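Local structure of SsfX3 (Streptomyces sp. SF2575, 3SKV) at residues Pro59-His64 against Asp219-Ser224; Ala119-Leu124 against Leu163-Ala168; Pro186-Tyr191 against Ala210-Ala215; Arg199-Ala202 against Arg206-Leu209; Arg238-Leu243 against Ile248-Gly253. The protein acts as a salicylyl-acyltransferase in a tetracycline biosynthetic pathway, joining a jelly-roll region to a GDSL/SGNH-type alpha/beta fold. The protein carries 1 engineered substitution. All blocks are in the same frame, centred on the assembly; numbering follows the deposited sequence.

Interaction 1. Residues Pro59-His64 against Asp219-Ser224; sequences PWRAPH and DLQSLS
Arg61 reaches across to the backbone of Ser222 and Ser224 with the NH1 corner of its guanidinium group, edge first. The chain leaves CA toward the strand 219-223 and passes the carbonyl of Ser222, with 3.4 Å from Arg61 CD to Ser222 O; the bend at chi3 (-67°) then turns the guanidinium so that NH1 comes back to the same oxygen. The resulting bond from Arg61 NH1 to Ser222 O measures 3.0 Å, yet it is not directed at a lone pair: the nitrogen stands above the carbonyl plane, 77° out of it. A second, weak bond runs from Arg61 NH1 to Ser224 O at 3.4 Å, and this oxygen lies in the guanidinium plane. Ser222 OG is also only 3.1 Å from Arg61 NH1, but the angle is too poor for a hydrogen bond. The contact joins a loop following strand 56-60, in the N-terminal region of the protein, to an edge strand of the five-stranded parallel sheet of the GDSL/SGNH fold. Gln221 runs past Arg61 in the opposite direction, its amide plane only 5° from that of the guanidinium, with Gln221 NE2 4.1 Å from Arg61 CG. On the backbone side, Leu223 CD2 packs 3.2 Å from Arg61 O. NE of the arginine is held by the carbonyl of Gln81, so backbone oxygens from both regions share the buried group. A leucine here would probably leave the carbonyls of Ser222 and Gln81 without this donor. Ser224 OG turns instead to Gly192 O, at the end of the adjoining strand 187-192.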
# COMPACT_ATOMS: atom_id res chain seq x y z
N PRO A 59 -8.67 -9.91 4.78
CA PRO A 59 -7.20 -9.70 4.84
C PRO A 59 -6.96 -8.40 5.64
O PRO A 59 -7.73 -7.43 5.51
CB PRO A 59 -6.79 -9.53 3.37
CG PRO A 59 -8.03 -9.76 2.55
CD PRO A 59 -9.20 -9.51 3.47
N TRP A 60 -5.94 -8.42 6.53
CA TRP A 60 -5.55 -7.26 7.34
C TRP A 60 -4.12 -6.88 7.04
O TRP A 60 -3.30 -7.73 6.73
CB TRP A 60 -5.70 -7.54 8.83
CG TRP A 60 -7.11 -7.50 9.34
CD1 TRP A 60 -8.11 -8.40 9.10
CD2 TRP A 60 -7.63 -6.58 10.32
NE1 TRP A 60 -9.25 -8.05 9.79
CE2 TRP A 60 -8.97 -6.96 10.58
CE3 TRP A 60 -7.08 -5.49 11.01
CZ2 TRP A 60 -9.78 -6.26 11.48
CZ3 TRP A 60 -7.89 -4.78 11.89
CH2 TRP A 60 -9.23 -5.16 12.11
N ARG A 61 -3.83 -5.59 7.17
CA ARG A 61 -2.47 -5.09 6.96
C ARG A 61 -1.74 -4.82 8.29
O ARG A 61 -0.78 -4.07 8.34
CB ARG A 61 -2.47 -3.90 6.01
CG ARG A 61 -2.78 -4.33 4.58
CD ARG A 61 -2.53 -3.19 3.64
NE ARG A 61 -3.49 -2.12 3.86
CZ ARG A 61 -3.20 -0.82 3.89
NH1 ARG A 61 -1.95 -0.41 3.67
NH2 ARG A 61 -4.15 0.07 4.13
N ALA A 62 -2.17 -5.50 9.35
CA ALA A 62 -1.60 -5.51 10.69
C ALA A 62 -2.14 -6.78 11.41
O ALA A 62 -3.13 -7.32 10.90
CB ALA A 62 -2.01 -4.26 11.45
N PRO A 63 -1.53 -7.30 12.52
CA PRO A 63 -2.08 -8.53 13.16
C PRO A 63 -3.44 -8.22 13.76
O PRO A 63 -3.48 -7.46 14.71
CB PRO A 63 -1.05 -8.87 14.24
CG PRO A 63 0.14 -8.06 13.92
CD PRO A 63 -0.32 -6.83 13.22
N HIS A 64 -4.55 -8.74 13.19
CA HIS A 64 -5.92 -8.43 13.59
C HIS A 64 -6.24 -8.58 15.06
O HIS A 64 -7.01 -7.80 15.60
CB HIS A 64 -6.96 -9.16 12.70
CG HIS A 64 -6.95 -10.65 12.87
ND1 HIS A 64 -7.76 -11.27 13.80
CD2 HIS A 64 -6.21 -11.59 12.23
CE1 HIS A 64 -7.50 -12.57 13.69
NE2 HIS A 64 -6.57 -12.81 12.76
N ASP A 219 7.34 -8.00 -4.47
CA ASP A 219 6.17 -8.41 -3.71
C ASP A 219 5.89 -7.27 -2.67
O ASP A 219 6.49 -7.20 -1.59
CB ASP A 219 6.42 -9.75 -3.02
CG ASP A 219 5.23 -10.37 -2.33
OD1 ASP A 219 4.24 -9.64 -2.06
OD2 ASP A 219 5.29 -11.57 -2.01
N LEU A 220 4.98 -6.38 -3.04
CA LEU A 220 4.58 -5.24 -2.23
C LEU A 220 3.83 -5.59 -0.94
O LEU A 220 3.02 -6.51 -0.92
CB LEU A 220 3.72 -4.30 -3.10
CG LEU A 220 3.00 -3.16 -2.40
CD1 LEU A 220 4.00 -2.11 -1.91
CD2 LEU A 220 1.96 -2.55 -3.30
N GLN A 221 4.09 -4.76 0.06
CA GLN A 221 3.41 -4.73 1.34
C GLN A 221 3.33 -3.27 1.77
O GLN A 221 4.33 -2.66 2.12
CB GLN A 221 4.13 -5.56 2.39
CG GLN A 221 3.51 -5.45 3.77
CD GLN A 221 2.18 -6.16 3.89
OE1 GLN A 221 2.10 -7.38 3.72
NE2 GLN A 221 1.13 -5.42 4.20
N SER A 222 2.13 -2.71 1.71
CA SER A 222 1.86 -1.33 2.08
C SER A 222 1.46 -1.26 3.54
O SER A 222 0.60 -2.01 4.00
CB SER A 222 0.72 -0.77 1.22
OG SER A 222 0.28 0.50 1.72
N LEU A 223 2.11 -0.38 4.27
CA LEU A 223 1.81 -0.05 5.65
C LEU A 223 1.61 1.46 5.70
O LEU A 223 1.97 2.14 6.67
CB LEU A 223 2.92 -0.52 6.62
CG LEU A 223 3.15 -2.01 6.74
CD1 LEU A 223 4.31 -2.28 7.61
CD2 LEU A 223 1.95 -2.73 7.29
N SER A 224 1.03 1.99 4.60
CA SER A 224 0.62 3.38 4.39
C SER A 224 -0.83 3.51 4.87
O SER A 224 -1.74 2.90 4.30
CB SER A 224 0.68 3.73 2.91
OG SER A 224 1.90 4.35 2.56

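Interaction 2. Residues Ala119-Leu124 against Leu163-Ala168; sequences ALLDVL and LQFRLA
Leu121 and Phe165 both hold CG anti to the backbone N, with chi1 at 176° and -175°, and these matching torsions send the two side chains out from their strands toward each other. They span a backbone separation of 10.0 Å between Leu121 CA and Phe165 CA. Leu121 CD2 is the methyl that makes the touch, 4.0 Å from Phe165 CZ and 4.1 Å from Phe165 CE1. The two side chains cross at about a right angle, and the methyl comes to the ring obliquely. A second apolar pair lies beside the first, where Ala119 CB meets Leu163 CD2 at 3.6 Å; here the chains are nearer, with 7.8 Å from Ala119 CA to Leu163 CA, so a single methyl suffices on one side. Both pairs are purely van der Waals contacts. Geometry of this kind, side chains meeting between strands too far apart to share backbone bonds, marks the interior of a beta sandwich, consistent with the jelly roll of this protein. Strand 120-125 belongs to an antiparallel sheet, between strands 128-134 and 153-158, whereas strand 164-172 lies in another, between strands 33-35 and 96-103, where Tyr100 sets its ring nearly parallel to that of Phe165.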
# COMPACT_ATOMS: atom_id res chain seq x y z
N ALA A 119 -15.63 1.91 -6.46
CA ALA A 119 -15.09 0.68 -5.85
C ALA A 119 -14.67 -0.29 -6.96
O ALA A 119 -15.51 -0.94 -7.59
CB ALA A 119 -16.13 0.05 -4.94
N LEU A 120 -13.35 -0.34 -7.22
CA LEU A 120 -12.80 -1.20 -8.27
C LEU A 120 -11.93 -2.32 -7.74
O LEU A 120 -11.30 -2.19 -6.70
CB LEU A 120 -12.05 -0.39 -9.36
CG LEU A 120 -12.81 0.77 -10.06
CD1 LEU A 120 -11.85 1.65 -10.84
CD2 LEU A 120 -13.96 0.25 -10.97
N LEU A 121 -11.93 -3.43 -8.47
CA LEU A 121 -11.18 -4.64 -8.22
C LEU A 121 -10.54 -4.92 -9.58
O LEU A 121 -11.21 -4.89 -10.61
CB LEU A 121 -12.19 -5.76 -7.82
CG LEU A 121 -11.80 -7.25 -7.56
CD1 LEU A 121 -11.00 -7.90 -8.65
CD2 LEU A 121 -11.35 -7.51 -6.16
N ASP A 122 -9.22 -5.14 -9.58
CA ASP A 122 -8.51 -5.45 -10.81
C ASP A 122 -8.22 -6.92 -10.88
O ASP A 122 -7.88 -7.54 -9.87
CB ASP A 122 -7.21 -4.65 -10.93
CG ASP A 122 -7.40 -3.21 -11.39
OD1 ASP A 122 -8.54 -2.85 -11.78
OD2 ASP A 122 -6.40 -2.45 -11.38
N VAL A 123 -8.36 -7.47 -12.09
CA VAL A 123 -8.06 -8.86 -12.41
C VAL A 123 -6.88 -8.81 -13.39
O VAL A 123 -7.00 -8.32 -14.53
CB VAL A 123 -9.28 -9.65 -12.96
CG1 VAL A 123 -8.94 -11.11 -13.17
CG2 VAL A 123 -10.51 -9.52 -12.04
N LEU A 124 -5.71 -9.29 -12.93
CA LEU A 124 -4.52 -9.38 -13.76
C LEU A 124 -4.31 -10.83 -14.14
O LEU A 124 -4.52 -11.72 -13.30
CB LEU A 124 -3.30 -8.82 -13.04
CG LEU A 124 -3.00 -7.34 -13.26
CD1 LEU A 124 -4.05 -6.46 -12.61
CD2 LEU A 124 -1.65 -7.00 -12.74
N LEU A 163 -11.29 0.50 0.87
CA LEU A 163 -12.37 -0.31 1.39
C LEU A 163 -11.89 -1.52 2.15
O LEU A 163 -10.83 -2.07 1.85
CB LEU A 163 -13.10 -0.86 0.15
CG LEU A 163 -14.41 -0.25 -0.38
CD1 LEU A 163 -14.39 1.25 -0.46
CD2 LEU A 163 -14.69 -0.80 -1.76
N GLN A 164 -12.74 -2.03 3.04
CA GLN A 164 -12.52 -3.31 3.70
C GLN A 164 -13.19 -4.33 2.77
O GLN A 164 -14.34 -4.14 2.37
CB GLN A 164 -13.15 -3.34 5.09
CG GLN A 164 -12.47 -2.42 6.08
CD GLN A 164 -13.15 -2.44 7.43
OE1 GLN A 164 -13.68 -3.46 7.90
NE2 GLN A 164 -13.07 -1.33 8.13
N PHE A 165 -12.48 -5.36 2.37
CA PHE A 165 -12.99 -6.37 1.44
C PHE A 165 -12.92 -7.75 2.08
O PHE A 165 -11.85 -8.14 2.52
CB PHE A 165 -12.16 -6.35 0.14
CG PHE A 165 -12.65 -7.26 -0.96
CD1 PHE A 165 -13.55 -6.80 -1.92
CD2 PHE A 165 -12.15 -8.55 -1.09
CE1 PHE A 165 -13.97 -7.63 -2.96
CE2 PHE A 165 -12.58 -9.39 -2.11
CZ PHE A 165 -13.47 -8.92 -3.06
N ARG A 166 -14.05 -8.47 2.16
CA ARG A 166 -14.12 -9.81 2.76
C ARG A 166 -14.56 -10.80 1.69
O ARG A 166 -15.29 -10.41 0.79
CB ARG A 166 -15.10 -9.86 3.97
CG ARG A 166 -14.99 -8.64 4.87
CD ARG A 166 -15.48 -8.82 6.28
NE ARG A 166 -15.47 -7.52 6.98
CZ ARG A 166 -16.55 -6.78 7.23
NH1 ARG A 166 -17.75 -7.19 6.84
NH2 ARG A 166 -16.43 -5.63 7.87
N LEU A 167 -14.12 -12.07 1.77
CA LEU A 167 -14.52 -13.10 0.79
C LEU A 167 -15.17 -14.23 1.53
O LEU A 167 -14.73 -14.60 2.63
CB LEU A 167 -13.34 -13.77 0.05
CG LEU A 167 -12.23 -13.03 -0.62
CD1 LEU A 167 -11.20 -12.48 0.42
CD2 LEU A 167 -11.51 -13.98 -1.60
N ALA A 168 -16.05 -14.93 0.85
CA ALA A 168 -16.69 -16.12 1.40
C ALA A 168 -16.43 -17.34 0.50
O ALA A 168 -16.41 -18.47 0.98
CB ALA A 168 -18.19 -15.88 1.56

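Interaction 3. Residues Pro186-Tyr191 against Ala210-Ala215; sequences PHWIHY and ALAARA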
# COMPACT_ATOMS: atom_id res chain seq x y z
N PRO A 186 11.29 -10.62 -4.42
CA PRO A 186 11.79 -9.92 -3.22
C PRO A 186 10.68 -9.09 -2.58
O PRO A 186 9.81 -8.56 -3.28
CB PRO A 186 12.92 -9.05 -3.76
CG PRO A 186 13.22 -9.58 -5.14
CD PRO A 186 11.95 -10.13 -5.65
N HIS A 187 10.70 -8.98 -1.26
CA HIS A 187 9.67 -8.25 -0.53
C HIS A 187 9.98 -6.79 -0.43
O HIS A 187 11.08 -6.41 -0.03
CB HIS A 187 9.45 -8.83 0.87
CG HIS A 187 8.88 -10.20 0.85
ND1 HIS A 187 7.52 -10.40 0.82
CD2 HIS A 187 9.51 -11.39 0.84
CE1 HIS A 187 7.36 -11.71 0.79
NE2 HIS A 187 8.53 -12.35 0.81
N TRP A 188 8.98 -5.96 -0.76
CA TRP A 188 9.10 -4.53 -0.62
C TRP A 188 8.07 -3.98 0.34
O TRP A 188 6.87 -4.00 0.05
CB TRP A 188 9.07 -3.80 -1.97
CG TRP A 188 9.07 -2.30 -1.84
CD1 TRP A 188 9.65 -1.55 -0.85
CD2 TRP A 188 8.42 -1.37 -2.72
NE1 TRP A 188 9.42 -0.22 -1.07
CE2 TRP A 188 8.67 -0.07 -2.21
CE3 TRP A 188 7.68 -1.50 -3.92
CZ2 TRP A 188 8.21 1.09 -2.86
CZ3 TRP A 188 7.22 -0.36 -4.56
CH2 TRP A 188 7.48 0.92 -4.02
N ILE A 189 8.55 -3.48 1.50
CA ILE A 189 7.72 -2.84 2.51
C ILE A 189 7.78 -1.33 2.35
O ILE A 189 8.87 -0.75 2.36
CB ILE A 189 8.06 -3.25 3.97
CG1 ILE A 189 8.10 -4.78 4.16
CG2 ILE A 189 7.08 -2.55 4.97
CD1 ILE A 189 8.36 -5.21 5.63
N HIS A 190 6.59 -0.69 2.18
CA HIS A 190 6.53 0.77 2.11
C HIS A 190 5.68 1.29 3.28
O HIS A 190 4.55 0.86 3.48
CB HIS A 190 6.06 1.32 0.74
CG HIS A 190 6.00 2.81 0.73
ND1 HIS A 190 7.16 3.59 0.61
CD2 HIS A 190 4.94 3.63 0.95
CE1 HIS A 190 6.76 4.85 0.74
NE2 HIS A 190 5.42 4.93 0.93
N TYR A 191 6.27 2.22 4.06
CA TYR A 191 5.60 2.84 5.19
C TYR A 191 5.59 4.36 5.05
O TYR A 191 6.57 4.95 4.63
CB TYR A 191 6.29 2.43 6.51
CG TYR A 191 5.79 3.16 7.74
CD1 TYR A 191 4.65 2.74 8.41
CD2 TYR A 191 6.46 4.28 8.22
CE1 TYR A 191 4.16 3.44 9.51
CE2 TYR A 191 5.98 4.98 9.33
CZ TYR A 191 4.83 4.56 9.97
OH TYR A 191 4.39 5.21 11.09
N ALA A 210 1.70 0.09 -6.79
CA ALA A 210 1.40 -1.08 -7.60
C ALA A 210 2.24 -1.07 -8.88
O ALA A 210 2.89 -2.07 -9.19
CB ALA A 210 -0.08 -1.12 -7.93
N LEU A 211 2.29 0.08 -9.60
CA LEU A 211 3.04 0.27 -10.83
C LEU A 211 4.54 0.12 -10.59
O LEU A 211 5.23 -0.49 -11.41
CB LEU A 211 2.76 1.67 -11.40
CG LEU A 211 1.75 1.89 -12.53
CD1 LEU A 211 1.05 0.57 -13.06
CD2 LEU A 211 0.84 3.04 -12.22
N ALA A 212 5.05 0.70 -9.49
CA ALA A 212 6.47 0.63 -9.16
C ALA A 212 6.86 -0.83 -8.85
O ALA A 212 7.82 -1.30 -9.43
CB ALA A 212 6.80 1.55 -7.98
N ALA A 213 6.07 -1.55 -8.03
CA ALA A 213 6.32 -2.96 -7.67
C ALA A 213 6.28 -3.88 -8.88
O ALA A 213 7.14 -4.76 -9.02
CB ALA A 213 5.32 -3.44 -6.63
N ARG A 214 5.27 -3.70 -9.73
CA ARG A 214 5.09 -4.53 -10.93
C ARG A 214 6.25 -4.34 -11.91
O ARG A 214 6.75 -5.33 -12.45
CB ARG A 214 3.75 -4.23 -11.61
CG ARG A 214 2.55 -4.71 -10.84
CD ARG A 214 1.28 -4.06 -11.36
NE ARG A 214 0.96 -4.49 -12.72
CZ ARG A 214 0.12 -3.86 -13.52
NH1 ARG A 214 -0.51 -2.77 -13.11
NH2 ARG A 214 -0.12 -4.34 -14.75
N ALA A 215 6.70 -3.08 -12.11
CA ALA A 215 7.80 -2.81 -13.02
C ALA A 215 9.12 -3.38 -12.48
O ALA A 215 9.98 -3.78 -13.26
CB ALA A 215 7.93 -1.33 -13.27
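Trp188 sends its indole from strand 187-192 to helix 208-216, where it meets Ala212 and Ala213. From CB the chain places CG anti to the backbone N (chi1 175°), which carries the ring system away from the strand and toward the helix. On the pyrrole side, NE1 hydrogen-bonds to Ser249 OG of the neighbouring strand 247-252, fixing the rotation of the ring and satisfying its polar atom. The six-membered ring does the packing. CE3 of Trp188 comes 4.1 Å from Ala213 CB. One atom further out, CZ3 meets two partners on the helix: it is 3.8 Å from Ala213 N, which sits at the edge of the indole near its plane, and 3.9 Å from Ala212 CB, which approaches obliquely. CH2 continues along the same methyl, 4.1 Å from Ala212 CB. Short alanine side chains thus let the rim of the indole come up to the helix backbone itself, with 7.7 Å between Trp188 CA and Ala213 CA. The contact lies inside a beta-alpha-beta crossover, strand 187-192 leading through helix 208-216 to strand 219-223, which follows directly beside the first in the parallel sheet. Leu209 of the same helix also touches Trp188, Ala213 rests additionally on Leu220 of strand 219-223, and Leu211 turns instead to helix 361-377, which lies alongside.

Interaction 4. Residues Arg199-Ala202 against Arg206-Leu209; sequences RGAA and RTWL
The guanidinium of Arg206 carries the methyl of Ala202 on one face: the CB stands over its centre, 3.6 Å from Arg206 CZ and 3.7 Å from Arg206 NH1. A bend at chi3 (-76°) folds the arginine over to receive it, while NE is anchored by Ser203 OG, within the loop that links the two segments. With an alanine in place of Arg206, the Ala202 methyl would probably lose its cover and Ser203 OG that donor. Closer to the helix, Ala201 CB makes two contacts at 3.7 Å, with Thr207 CG2 and Arg206 O. A water closes the same turn, donating to Arg206 O at 2.6 Å and accepting from Ala202 N at 3.2 Å, and so joins two backbone positions that do not bond directly. Thr207 is the N-cap of the following helix. Its OG1, set between the backbone N and the carbonyl carbon (chi1 63°), accepts from Ala210 N, and that same rotation leaves CG2 for Ala201. The loop therefore folds over the start of helix 208-216. Beyond it, His364 of helix 361-377 bridges Arg199 O and Trp208 N, and Leu129 and Thr132 of strand 128-134 pack on Arg206 from the N-terminal region.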
# COMPACT_ATOMS: atom_id res chain seq x y z
N ARG A 199 -6.37 7.06 -4.04
CA ARG A 199 -6.97 8.26 -4.58
C ARG A 199 -6.29 8.77 -5.87
O ARG A 199 -5.07 9.00 -5.90
CB ARG A 199 -7.09 9.34 -3.50
CG ARG A 199 -8.18 10.36 -3.79
CD ARG A 199 -9.52 9.97 -3.20
NE ARG A 199 -9.71 10.52 -1.85
CZ ARG A 199 -9.39 9.89 -0.72
NH1 ARG A 199 -8.83 8.68 -0.76
NH2 ARG A 199 -9.60 10.47 0.45
N GLY A 200 -7.12 8.91 -6.91
CA GLY A 200 -6.68 9.39 -8.23
C GLY A 200 -6.12 8.30 -9.12
O GLY A 200 -5.96 8.52 -10.32
N ALA A 201 -5.83 7.12 -8.56
CA ALA A 201 -5.32 6.03 -9.40
C ALA A 201 -6.46 5.51 -10.29
O ALA A 201 -7.65 5.55 -9.90
CB ALA A 201 -4.74 4.92 -8.53
N ALA A 202 -6.11 5.10 -11.52
CA ALA A 202 -7.07 4.58 -12.49
C ALA A 202 -7.83 3.37 -11.92
O ALA A 202 -9.05 3.27 -12.07
CB ALA A 202 -6.35 4.22 -13.78
N ARG A 206 -3.06 0.14 -10.49
CA ARG A 206 -2.46 1.30 -11.13
C ARG A 206 -2.13 2.45 -10.19
O ARG A 206 -1.99 3.60 -10.65
CB ARG A 206 -3.23 1.69 -12.39
CG ARG A 206 -2.99 0.71 -13.56
CD ARG A 206 -3.76 1.05 -14.81
NE ARG A 206 -5.17 0.67 -14.63
CZ ARG A 206 -6.16 1.02 -15.45
NH1 ARG A 206 -5.92 1.76 -16.52
NH2 ARG A 206 -7.41 0.64 -15.18
N THR A 207 -1.92 2.15 -8.88
CA THR A 207 -1.43 3.15 -7.92
C THR A 207 0.07 3.26 -8.20
O THR A 207 0.64 2.36 -8.83
CB THR A 207 -1.70 2.76 -6.44
OG1 THR A 207 -0.98 1.57 -6.13
CG2 THR A 207 -3.17 2.57 -6.12
N TRP A 208 0.73 4.33 -7.72
CA TRP A 208 2.17 4.45 -7.96
C TRP A 208 2.90 3.24 -7.37
O TRP A 208 3.77 2.69 -8.04
CB TRP A 208 2.70 5.79 -7.45
CG TRP A 208 2.79 5.92 -5.96
CD1 TRP A 208 1.86 6.46 -5.13
CD2 TRP A 208 3.88 5.50 -5.13
NE1 TRP A 208 2.30 6.41 -3.83
CE2 TRP A 208 3.55 5.84 -3.80
CE3 TRP A 208 5.11 4.87 -5.38
CZ2 TRP A 208 4.41 5.59 -2.73
CZ3 TRP A 208 5.95 4.59 -4.32
CH2 TRP A 208 5.61 4.97 -3.02
N LEU A 209 2.48 2.79 -6.16
CA LEU A 209 3.03 1.63 -5.45
C LEU A 209 2.90 0.35 -6.27
O LEU A 209 3.88 -0.37 -6.43
CB LEU A 209 2.30 1.44 -4.12
CG LEU A 209 2.85 2.19 -2.92
CD1 LEU A 209 1.97 2.04 -1.75
CD2 LEU A 209 4.26 1.68 -2.55
O HOH W 1 -3.00 5.34 -12.32

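Interaction 5. Residues Arg238-Leu243 against Ile248-Gly253; sequences RLIRDL and ISLRVG
Ile240, on helix 234-242, spreads its two branches over Ile248 and Leu250 of strand 247-252. The CG2 branch, anti to the backbone N, lies 4.0 Å from Ile248 CD1 and equally far from Ile248 CG2. The longer branch reaches further along the strand, where Ile240 CD1 meets Leu250 CD2 at 3.8 Å. In both pairs the side chains cross obliquely, methyl against methyl. Ile248 and Leu250 are two apart on an extended chain and so face the same way; Ser249 between them turns to the other side and bonds Trp188 and His190. Around this first shell, Phe273 and Ile277 of helix 266-278 touch Ile240, and Tyr191 of the adjacent strand adjoins both Ile240 and Leu250. Further out, polar links tie the helix to its surroundings: Ile240 O accepts from His281 NE2, Arg241 NH1 pairs with Glu279 and Asp242 OD1 with Arg280. Local to the helix, Arg241 grips Asp242 side-on, NE to OD1 at 2.9 Å and NH2 to OD2 at 3.0 Å. In the alpha/beta fold this packs helix 234-242 onto one face of the parallel sheet. Because the contact itself is wholly apolar, shape fixes the spacing between helix and strand, and the charged pairs stay on the helix's far side.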
# COMPACT_ATOMS: atom_id res chain seq x y z
N ARG A 238 8.03 -2.32 14.85
CA ARG A 238 8.02 -3.72 15.31
C ARG A 238 7.38 -4.62 14.24
O ARG A 238 7.86 -5.72 14.01
CB ARG A 238 7.26 -3.84 16.62
CG ARG A 238 7.99 -3.19 17.81
CD ARG A 238 7.16 -3.26 19.08
NE ARG A 238 7.25 -4.58 19.70
CZ ARG A 238 6.33 -5.54 19.63
NH1 ARG A 238 5.20 -5.34 18.97
NH2 ARG A 238 6.54 -6.70 20.23
N LEU A 239 6.31 -4.14 13.58
CA LEU A 239 5.62 -4.83 12.51
C LEU A 239 6.58 -5.03 11.32
O LEU A 239 6.77 -6.16 10.87
CB LEU A 239 4.35 -4.06 12.09
CG LEU A 239 3.40 -4.76 11.10
CD1 LEU A 239 3.04 -6.16 11.57
CD2 LEU A 239 2.16 -3.99 10.92
N ILE A 240 7.21 -3.95 10.85
CA ILE A 240 8.19 -3.99 9.77
C ILE A 240 9.30 -5.00 10.08
O ILE A 240 9.64 -5.82 9.23
CB ILE A 240 8.74 -2.59 9.45
CG1 ILE A 240 7.62 -1.67 8.90
CG2 ILE A 240 9.93 -2.68 8.47
CD1 ILE A 240 7.93 -0.19 8.84
N ARG A 241 9.84 -4.93 11.31
CA ARG A 241 10.90 -5.80 11.81
C ARG A 241 10.47 -7.28 11.73
O ARG A 241 11.30 -8.14 11.39
CB ARG A 241 11.19 -5.44 13.28
CG ARG A 241 12.26 -6.29 13.94
CD ARG A 241 12.21 -6.27 15.45
NE ARG A 241 10.93 -6.75 15.95
CZ ARG A 241 10.51 -6.57 17.19
NH1 ARG A 241 11.23 -5.87 18.06
NH2 ARG A 241 9.33 -7.04 17.56
N ASP A 242 9.19 -7.57 12.07
CA ASP A 242 8.66 -8.92 12.10
C ASP A 242 8.12 -9.44 10.76
O ASP A 242 7.72 -10.59 10.65
CB ASP A 242 7.67 -9.07 13.27
CG ASP A 242 8.28 -8.79 14.66
OD1 ASP A 242 9.50 -9.06 14.84
OD2 ASP A 242 7.55 -8.30 15.55
N LEU A 243 8.19 -8.62 9.71
CA LEU A 243 7.73 -8.93 8.36
C LEU A 243 8.93 -9.30 7.45
O LEU A 243 10.00 -8.73 7.65
CB LEU A 243 7.04 -7.68 7.81
CG LEU A 243 5.52 -7.65 7.60
CD1 LEU A 243 4.80 -8.70 8.36
CD2 LEU A 243 4.94 -6.31 7.93
N ILE A 248 13.05 -1.79 2.20
CA ILE A 248 12.17 -1.04 3.09
C ILE A 248 12.25 0.44 2.75
O ILE A 248 13.34 1.00 2.68
CB ILE A 248 12.47 -1.31 4.59
CG1 ILE A 248 12.36 -2.81 4.91
CG2 ILE A 248 11.56 -0.45 5.52
CD1 ILE A 248 13.12 -3.29 6.14
N SER A 249 11.09 1.09 2.56
CA SER A 249 11.05 2.53 2.32
C SER A 249 10.09 3.16 3.27
O SER A 249 8.99 2.64 3.48
CB SER A 249 10.72 2.87 0.86
OG SER A 249 9.59 2.21 0.33
N LEU A 250 10.55 4.24 3.93
CA LEU A 250 9.81 5.01 4.93
C LEU A 250 9.74 6.46 4.50
O LEU A 250 10.79 7.08 4.30
CB LEU A 250 10.53 4.95 6.31
CG LEU A 250 11.09 3.59 6.82
CD1 LEU A 250 11.92 3.80 8.04
CD2 LEU A 250 9.96 2.60 7.14
N ARG A 251 8.54 7.03 4.39
CA ARG A 251 8.41 8.45 4.08
C ARG A 251 7.66 9.14 5.18
O ARG A 251 6.50 8.83 5.44
CB ARG A 251 7.80 8.74 2.72
CG ARG A 251 8.47 9.97 2.13
CD ARG A 251 7.77 10.62 0.96
NE ARG A 251 6.98 9.66 0.22
CZ ARG A 251 7.44 8.89 -0.75
NH1 ARG A 251 8.70 8.98 -1.14
NH2 ARG A 251 6.64 8.01 -1.33
N VAL A 252 8.35 10.01 5.89
CA VAL A 252 7.79 10.69 7.07
C VAL A 252 8.14 12.17 7.12
O VAL A 252 8.97 12.62 6.33
CB VAL A 252 8.21 9.94 8.37
CG1 VAL A 252 7.54 8.56 8.44
CG2 VAL A 252 9.75 9.80 8.46
N GLY A 253 7.53 12.91 8.05
CA GLY A 253 7.75 14.33 8.25
C GLY A 253 6.47 15.14 8.35
O GLY A 253 6.07 15.53 9.45

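In the fold
From the N terminus, interaction 1 is the first to open and closes the longest loop, 154 residues between its segments. Interactions 2, 3 and 4 all nest inside that loop, and interaction 4 also inside interaction 3, while interaction 5 opens only after interaction 1 has closed; none cross. Interaction 2 joins two sheets of the N-terminal region, about 25 Å between centres from interaction 5. Interactions 3 and 5 attach helices to the parallel sheet, through neighbouring strands 187-192 and 247-252, and interaction 4 shapes the entry to the helix used by interaction 3. By bringing 59-64 onto strand 219-223, interaction 1 ties the N-terminal region to that sheet.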